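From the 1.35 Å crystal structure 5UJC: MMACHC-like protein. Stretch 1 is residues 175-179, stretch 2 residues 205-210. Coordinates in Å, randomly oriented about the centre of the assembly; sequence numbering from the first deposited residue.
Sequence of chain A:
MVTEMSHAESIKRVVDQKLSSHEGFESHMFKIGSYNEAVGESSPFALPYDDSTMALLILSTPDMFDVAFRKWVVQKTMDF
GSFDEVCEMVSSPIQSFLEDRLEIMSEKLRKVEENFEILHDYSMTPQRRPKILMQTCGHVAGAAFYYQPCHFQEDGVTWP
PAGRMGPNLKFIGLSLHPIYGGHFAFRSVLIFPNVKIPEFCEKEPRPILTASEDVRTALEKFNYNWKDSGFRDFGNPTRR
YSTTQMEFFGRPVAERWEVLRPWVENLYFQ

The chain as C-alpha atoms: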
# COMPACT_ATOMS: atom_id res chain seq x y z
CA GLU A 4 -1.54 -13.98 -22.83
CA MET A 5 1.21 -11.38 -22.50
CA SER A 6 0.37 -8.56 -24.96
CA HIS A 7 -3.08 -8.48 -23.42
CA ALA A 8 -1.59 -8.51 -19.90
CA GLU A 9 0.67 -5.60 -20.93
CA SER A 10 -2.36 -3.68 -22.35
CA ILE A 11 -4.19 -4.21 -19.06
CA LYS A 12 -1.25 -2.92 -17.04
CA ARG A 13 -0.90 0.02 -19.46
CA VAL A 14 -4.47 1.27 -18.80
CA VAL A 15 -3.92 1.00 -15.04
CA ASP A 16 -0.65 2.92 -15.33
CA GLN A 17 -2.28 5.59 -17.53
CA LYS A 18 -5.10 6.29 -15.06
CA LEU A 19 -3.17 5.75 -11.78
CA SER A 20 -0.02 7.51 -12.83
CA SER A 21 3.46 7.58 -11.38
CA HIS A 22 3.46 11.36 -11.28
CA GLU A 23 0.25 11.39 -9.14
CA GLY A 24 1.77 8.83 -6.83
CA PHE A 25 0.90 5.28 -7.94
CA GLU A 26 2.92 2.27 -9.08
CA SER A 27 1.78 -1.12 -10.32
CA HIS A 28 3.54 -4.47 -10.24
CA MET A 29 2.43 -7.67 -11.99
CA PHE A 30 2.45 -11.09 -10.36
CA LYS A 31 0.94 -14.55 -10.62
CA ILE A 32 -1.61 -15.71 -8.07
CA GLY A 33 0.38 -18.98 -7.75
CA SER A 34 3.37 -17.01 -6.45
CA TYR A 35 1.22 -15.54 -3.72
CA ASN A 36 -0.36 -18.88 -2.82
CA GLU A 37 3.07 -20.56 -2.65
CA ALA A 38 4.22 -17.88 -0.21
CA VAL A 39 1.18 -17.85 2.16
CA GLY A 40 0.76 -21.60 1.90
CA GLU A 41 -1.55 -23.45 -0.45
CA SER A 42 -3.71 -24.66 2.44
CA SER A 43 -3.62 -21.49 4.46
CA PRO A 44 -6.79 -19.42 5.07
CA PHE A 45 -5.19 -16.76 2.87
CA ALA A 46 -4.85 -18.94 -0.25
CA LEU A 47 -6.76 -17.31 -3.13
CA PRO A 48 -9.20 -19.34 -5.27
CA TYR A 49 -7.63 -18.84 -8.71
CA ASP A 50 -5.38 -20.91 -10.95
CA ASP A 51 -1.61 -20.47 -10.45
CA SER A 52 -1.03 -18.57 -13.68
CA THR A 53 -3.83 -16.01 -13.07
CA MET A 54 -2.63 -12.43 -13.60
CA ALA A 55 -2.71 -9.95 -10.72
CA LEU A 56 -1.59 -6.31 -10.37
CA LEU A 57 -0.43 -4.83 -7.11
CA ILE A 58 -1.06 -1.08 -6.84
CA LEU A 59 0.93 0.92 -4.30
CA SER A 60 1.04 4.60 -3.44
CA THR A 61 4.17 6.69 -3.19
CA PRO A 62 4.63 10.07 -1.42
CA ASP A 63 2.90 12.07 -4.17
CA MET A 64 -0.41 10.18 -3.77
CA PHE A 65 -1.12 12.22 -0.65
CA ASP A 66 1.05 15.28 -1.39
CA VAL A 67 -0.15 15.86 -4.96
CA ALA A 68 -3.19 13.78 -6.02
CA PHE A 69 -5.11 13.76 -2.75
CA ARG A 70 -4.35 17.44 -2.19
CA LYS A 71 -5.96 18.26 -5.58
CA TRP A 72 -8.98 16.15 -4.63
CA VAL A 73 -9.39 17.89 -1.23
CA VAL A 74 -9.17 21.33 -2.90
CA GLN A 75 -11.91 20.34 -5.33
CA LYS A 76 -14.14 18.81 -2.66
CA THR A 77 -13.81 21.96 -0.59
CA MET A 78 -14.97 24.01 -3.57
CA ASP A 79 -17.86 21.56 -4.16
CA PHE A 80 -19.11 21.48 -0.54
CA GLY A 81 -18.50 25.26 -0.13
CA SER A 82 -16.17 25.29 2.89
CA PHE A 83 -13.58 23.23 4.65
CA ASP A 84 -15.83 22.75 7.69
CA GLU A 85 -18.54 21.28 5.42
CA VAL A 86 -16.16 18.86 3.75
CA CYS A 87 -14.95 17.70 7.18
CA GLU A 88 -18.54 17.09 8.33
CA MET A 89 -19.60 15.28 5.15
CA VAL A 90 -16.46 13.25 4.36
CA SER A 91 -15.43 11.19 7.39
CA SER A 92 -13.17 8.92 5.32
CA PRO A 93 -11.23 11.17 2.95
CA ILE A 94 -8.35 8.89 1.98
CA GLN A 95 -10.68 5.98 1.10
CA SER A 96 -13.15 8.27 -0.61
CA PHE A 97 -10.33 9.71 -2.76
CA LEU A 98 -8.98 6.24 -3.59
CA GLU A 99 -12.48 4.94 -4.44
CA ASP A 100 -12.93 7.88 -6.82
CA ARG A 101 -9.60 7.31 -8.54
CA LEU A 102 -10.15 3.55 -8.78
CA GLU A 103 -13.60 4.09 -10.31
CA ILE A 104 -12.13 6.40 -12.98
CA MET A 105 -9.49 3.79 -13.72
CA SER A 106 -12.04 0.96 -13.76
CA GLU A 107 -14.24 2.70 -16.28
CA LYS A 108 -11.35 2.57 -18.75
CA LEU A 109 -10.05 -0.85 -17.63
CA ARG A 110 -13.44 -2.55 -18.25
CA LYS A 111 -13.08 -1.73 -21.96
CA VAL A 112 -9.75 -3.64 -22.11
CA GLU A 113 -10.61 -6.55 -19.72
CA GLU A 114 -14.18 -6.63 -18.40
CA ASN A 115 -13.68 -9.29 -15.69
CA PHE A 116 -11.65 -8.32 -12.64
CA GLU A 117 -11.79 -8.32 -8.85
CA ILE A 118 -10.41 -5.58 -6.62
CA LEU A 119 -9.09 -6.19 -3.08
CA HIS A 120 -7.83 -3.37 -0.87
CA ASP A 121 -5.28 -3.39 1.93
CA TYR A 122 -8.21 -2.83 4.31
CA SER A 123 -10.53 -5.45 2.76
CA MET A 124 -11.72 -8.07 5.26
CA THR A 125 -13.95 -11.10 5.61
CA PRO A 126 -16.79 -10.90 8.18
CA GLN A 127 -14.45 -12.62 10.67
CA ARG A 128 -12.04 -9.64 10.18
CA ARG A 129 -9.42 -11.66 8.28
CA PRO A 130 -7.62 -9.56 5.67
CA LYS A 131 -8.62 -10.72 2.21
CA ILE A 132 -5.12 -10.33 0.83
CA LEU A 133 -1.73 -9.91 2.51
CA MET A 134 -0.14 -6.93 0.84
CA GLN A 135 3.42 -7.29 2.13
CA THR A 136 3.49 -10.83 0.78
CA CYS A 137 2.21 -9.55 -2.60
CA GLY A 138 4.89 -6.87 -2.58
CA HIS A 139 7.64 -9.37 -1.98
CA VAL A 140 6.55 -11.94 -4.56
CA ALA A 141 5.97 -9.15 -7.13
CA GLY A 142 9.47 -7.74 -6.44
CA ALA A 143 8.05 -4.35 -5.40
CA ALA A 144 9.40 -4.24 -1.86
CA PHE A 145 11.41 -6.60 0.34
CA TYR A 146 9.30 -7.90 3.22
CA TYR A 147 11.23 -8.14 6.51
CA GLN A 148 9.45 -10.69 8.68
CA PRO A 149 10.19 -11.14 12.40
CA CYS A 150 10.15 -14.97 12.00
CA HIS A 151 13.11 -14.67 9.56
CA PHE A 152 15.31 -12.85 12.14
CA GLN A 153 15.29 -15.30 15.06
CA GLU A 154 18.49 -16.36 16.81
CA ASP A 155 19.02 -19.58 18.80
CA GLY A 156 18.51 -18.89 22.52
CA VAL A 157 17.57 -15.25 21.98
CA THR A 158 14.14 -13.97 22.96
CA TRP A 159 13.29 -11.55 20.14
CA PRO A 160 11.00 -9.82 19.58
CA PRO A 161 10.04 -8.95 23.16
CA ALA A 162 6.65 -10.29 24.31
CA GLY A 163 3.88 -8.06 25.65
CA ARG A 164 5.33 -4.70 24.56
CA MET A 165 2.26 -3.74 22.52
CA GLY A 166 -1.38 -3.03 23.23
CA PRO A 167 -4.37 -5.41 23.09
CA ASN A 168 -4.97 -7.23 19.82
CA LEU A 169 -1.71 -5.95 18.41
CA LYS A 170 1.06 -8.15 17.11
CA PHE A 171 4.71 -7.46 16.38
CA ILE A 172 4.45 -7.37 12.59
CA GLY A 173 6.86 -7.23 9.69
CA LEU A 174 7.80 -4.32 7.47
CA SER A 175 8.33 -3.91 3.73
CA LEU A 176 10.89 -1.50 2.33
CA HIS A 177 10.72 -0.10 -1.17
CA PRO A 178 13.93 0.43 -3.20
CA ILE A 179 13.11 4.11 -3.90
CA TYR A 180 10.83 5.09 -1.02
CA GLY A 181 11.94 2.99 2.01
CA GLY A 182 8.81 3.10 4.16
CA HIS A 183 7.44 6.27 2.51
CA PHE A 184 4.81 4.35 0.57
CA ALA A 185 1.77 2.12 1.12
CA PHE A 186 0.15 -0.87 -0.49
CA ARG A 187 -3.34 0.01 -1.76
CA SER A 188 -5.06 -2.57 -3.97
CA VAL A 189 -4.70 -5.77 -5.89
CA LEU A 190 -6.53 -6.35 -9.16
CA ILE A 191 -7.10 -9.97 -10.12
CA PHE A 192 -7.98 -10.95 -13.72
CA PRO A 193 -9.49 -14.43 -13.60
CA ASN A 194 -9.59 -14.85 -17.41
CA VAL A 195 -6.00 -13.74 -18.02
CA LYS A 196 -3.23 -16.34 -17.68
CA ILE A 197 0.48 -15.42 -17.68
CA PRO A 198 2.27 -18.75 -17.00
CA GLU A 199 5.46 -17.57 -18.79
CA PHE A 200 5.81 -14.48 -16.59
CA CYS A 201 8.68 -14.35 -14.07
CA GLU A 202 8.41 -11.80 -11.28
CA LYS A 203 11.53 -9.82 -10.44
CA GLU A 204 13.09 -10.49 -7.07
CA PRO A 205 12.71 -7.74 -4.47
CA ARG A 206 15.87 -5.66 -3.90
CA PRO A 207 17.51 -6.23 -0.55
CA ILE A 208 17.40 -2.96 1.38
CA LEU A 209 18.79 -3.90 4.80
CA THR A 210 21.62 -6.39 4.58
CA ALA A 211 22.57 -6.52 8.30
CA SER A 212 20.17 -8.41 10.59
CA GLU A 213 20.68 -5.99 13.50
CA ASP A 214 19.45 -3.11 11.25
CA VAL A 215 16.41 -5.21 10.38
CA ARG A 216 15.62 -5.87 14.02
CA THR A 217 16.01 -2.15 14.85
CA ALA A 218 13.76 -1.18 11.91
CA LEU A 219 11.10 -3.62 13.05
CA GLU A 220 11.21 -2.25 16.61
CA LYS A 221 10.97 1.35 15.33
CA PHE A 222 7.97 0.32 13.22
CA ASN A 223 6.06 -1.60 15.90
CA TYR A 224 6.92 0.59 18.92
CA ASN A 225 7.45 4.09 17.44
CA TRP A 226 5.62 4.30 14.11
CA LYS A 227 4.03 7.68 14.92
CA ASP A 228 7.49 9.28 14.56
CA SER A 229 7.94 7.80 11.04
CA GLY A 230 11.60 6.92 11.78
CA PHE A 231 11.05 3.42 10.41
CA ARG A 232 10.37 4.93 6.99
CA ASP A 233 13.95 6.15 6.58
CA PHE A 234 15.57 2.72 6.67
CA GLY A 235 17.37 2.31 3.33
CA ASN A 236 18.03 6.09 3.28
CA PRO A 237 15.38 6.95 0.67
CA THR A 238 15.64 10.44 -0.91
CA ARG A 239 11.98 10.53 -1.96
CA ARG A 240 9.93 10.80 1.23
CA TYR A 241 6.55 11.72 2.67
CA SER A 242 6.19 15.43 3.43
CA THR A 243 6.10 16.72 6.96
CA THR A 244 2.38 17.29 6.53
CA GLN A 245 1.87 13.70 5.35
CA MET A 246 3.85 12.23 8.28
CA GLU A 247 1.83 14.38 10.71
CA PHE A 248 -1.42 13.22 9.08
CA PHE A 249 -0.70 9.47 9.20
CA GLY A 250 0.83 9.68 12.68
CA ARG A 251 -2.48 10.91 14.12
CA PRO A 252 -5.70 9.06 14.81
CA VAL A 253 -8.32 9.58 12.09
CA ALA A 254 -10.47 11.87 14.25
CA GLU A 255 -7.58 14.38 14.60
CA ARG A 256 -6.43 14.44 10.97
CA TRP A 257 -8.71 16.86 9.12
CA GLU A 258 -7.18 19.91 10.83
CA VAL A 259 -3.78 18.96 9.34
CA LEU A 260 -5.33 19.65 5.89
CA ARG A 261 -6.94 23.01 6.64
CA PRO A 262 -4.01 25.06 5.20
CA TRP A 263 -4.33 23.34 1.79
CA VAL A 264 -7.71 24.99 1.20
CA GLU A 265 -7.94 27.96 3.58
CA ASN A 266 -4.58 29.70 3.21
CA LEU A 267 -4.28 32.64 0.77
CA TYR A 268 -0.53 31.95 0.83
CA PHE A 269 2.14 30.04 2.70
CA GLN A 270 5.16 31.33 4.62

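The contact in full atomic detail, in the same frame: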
# COMPACT_ATOMS: atom_id res chain seq x y z
N SER A 175 7.77 -3.92 5.10
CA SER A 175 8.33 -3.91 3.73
C SER A 175 9.04 -2.61 3.47
O SER A 175 8.57 -1.53 3.88
CB SER A 175 7.22 -4.08 2.69
OG SER A 175 6.57 -5.31 2.86
N LEU A 176 10.15 -2.69 2.73
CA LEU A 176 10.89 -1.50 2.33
C LEU A 176 11.09 -1.47 0.83
O LEU A 176 11.55 -2.44 0.21
CB LEU A 176 12.25 -1.42 3.07
CG LEU A 176 12.15 -1.20 4.59
CD1 LEU A 176 13.50 -1.39 5.25
CD2 LEU A 176 11.57 0.17 4.93
N HIS A 177 10.71 -0.34 0.26
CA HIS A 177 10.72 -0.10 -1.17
C HIS A 177 12.10 0.43 -1.60
O HIS A 177 12.73 1.18 -0.86
CB HIS A 177 9.62 0.92 -1.46
CG HIS A 177 9.33 1.15 -2.91
ND1 HIS A 177 10.16 1.87 -3.74
CD2 HIS A 177 8.27 0.79 -3.66
CE1 HIS A 177 9.64 1.91 -4.95
NE2 HIS A 177 8.48 1.27 -4.93
N PRO A 178 12.57 0.04 -2.79
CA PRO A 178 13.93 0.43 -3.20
C PRO A 178 14.14 1.94 -3.45
O PRO A 178 15.30 2.42 -3.47
CB PRO A 178 14.15 -0.38 -4.48
CG PRO A 178 12.81 -0.70 -4.98
CD PRO A 178 11.95 -0.86 -3.77
N ILE A 179 13.06 2.65 -3.74
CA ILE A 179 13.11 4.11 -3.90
C ILE A 179 12.66 4.81 -2.62
O ILE A 179 13.29 5.77 -2.17
CB ILE A 179 12.22 4.61 -5.08
CG1 ILE A 179 12.55 3.89 -6.39
CG2 ILE A 179 12.35 6.10 -5.24
CD1 ILE A 179 11.68 4.31 -7.56
N PRO A 205 12.62 -9.02 -5.17
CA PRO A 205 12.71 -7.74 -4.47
C PRO A 205 14.14 -7.38 -4.09
O PRO A 205 14.93 -8.26 -3.74
CB PRO A 205 11.85 -7.97 -3.23
CG PRO A 205 11.95 -9.45 -2.98
CD PRO A 205 12.03 -10.08 -4.33
N ARG A 206 14.51 -6.11 -4.25
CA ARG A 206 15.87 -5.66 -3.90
C ARG A 206 16.07 -5.69 -2.40
O ARG A 206 15.27 -5.11 -1.66
CB ARG A 206 16.12 -4.22 -4.40
CG ARG A 206 17.57 -3.73 -4.19
CD ARG A 206 17.72 -2.21 -4.33
NE ARG A 206 17.40 -1.75 -5.67
CZ ARG A 206 17.44 -0.47 -6.07
NH1 ARG A 206 17.78 0.50 -5.21
NH2 ARG A 206 17.10 -0.14 -7.31
N PRO A 207 17.18 -6.32 -1.94
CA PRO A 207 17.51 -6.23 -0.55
C PRO A 207 17.83 -4.79 -0.15
O PRO A 207 18.61 -4.11 -0.83
CB PRO A 207 18.77 -7.10 -0.41
CG PRO A 207 18.79 -7.95 -1.59
CD PRO A 207 18.06 -7.26 -2.67
N ILE A 208 17.21 -4.32 0.90
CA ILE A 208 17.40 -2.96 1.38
C ILE A 208 18.32 -2.94 2.61
O ILE A 208 19.25 -2.16 2.68
CB ILE A 208 16.05 -2.30 1.72
CG1 ILE A 208 15.12 -2.31 0.48
CG2 ILE A 208 16.27 -0.87 2.22
CD1 ILE A 208 15.73 -1.68 -0.74
N LEU A 209 18.00 -3.78 3.58
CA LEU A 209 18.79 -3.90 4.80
C LEU A 209 19.50 -5.24 4.80
O LEU A 209 18.85 -6.30 4.82
CB LEU A 209 17.89 -3.82 6.01
CG LEU A 209 17.11 -2.52 6.17
CD1 LEU A 209 16.23 -2.55 7.39
CD2 LEU A 209 18.04 -1.32 6.23
N THR A 210 20.82 -5.19 4.73
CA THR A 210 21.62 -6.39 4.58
C THR A 210 22.15 -6.92 5.91
O THR A 210 22.60 -8.08 5.99
CB THR A 210 22.78 -6.13 3.63
OG1 THR A 210 23.49 -4.98 4.07
CG2 THR A 210 22.26 -5.92 2.20
O HOH W 1 12.96 -3.64 -2.03
O HOH W 2 17.64 0.96 -2.73

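What lies at the apolar centre of this contact? Ile208 does, set between Leu176 and Pro178. Its CA-to-CB bond points toward the other stretch, and with both chi angles in the m well its longer branch reaches along the backbone of residues 176 to 178. CG1 of Ile208 lies 4.0 Å from CB of Leu176 and 3.6 Å from the carbonyl O of Leu176, while CD1 of Ile208 comes within 3.7 Å of CA of Pro178 and 4.3 Å of its CB. These are van der Waals contacts: a branched aliphatic side chain fits against a leucine, a proline ring and the backbone between them.

How is the centre extended along the stretches? Leu176 also points toward stretch 2, and its CD1 meets CD1 of Leu209 at 3.7 Å. Leu209 leaves its backbone sideways, but the end of its side chain comes nearer, so two methyl groups close the gap. The side chain of His177, the residue between Leu176 and Pro178 in sequence, points away. Its ring bonds within its own stretch, where ND1 of His177 accepts a hydrogen bond from the backbone N of Ile179 at 3.0 Å, and also elsewhere in the structure.

Do the backbones pair directly? They do not: no hydrogen bond crosses between the stretches. Residues 175 and 176 end a strand, whereas residues 205 to 210 form no regular helix or strand, and the closest approach of CA atoms is 6.4 Å, from CA of Pro178 to CA of Arg206. One water fills part of the space, donating to O of Leu176 at 2.9 Å and to O of Arg206 at 2.8 Å. Two carbonyls, which cannot hydrogen-bond to each other because both are acceptors, are thus joined through a molecule that supplies both protons.

What happens at the polar edge? The exposed Arg206 side chain extends past Pro178, with chi1 and chi2 in t before a turn at chi3 in m. CB of Pro178 sits over one face of the guanidinium, 3.7 Å from CZ of Arg206; that flat face is poor at hydrogen bonding and can lie against a carbon atom while the N-H groups point outward in its plane. NH1 of Arg206 is 3.6 Å from O of Pro178, and a second water makes the link: it accepts from NH1 of Arg206 at 2.5 Å, a short distance, and donates to O of Pro178 at 2.9 Å. Packing therefore gives way to solvent-mediated bonding at this margin.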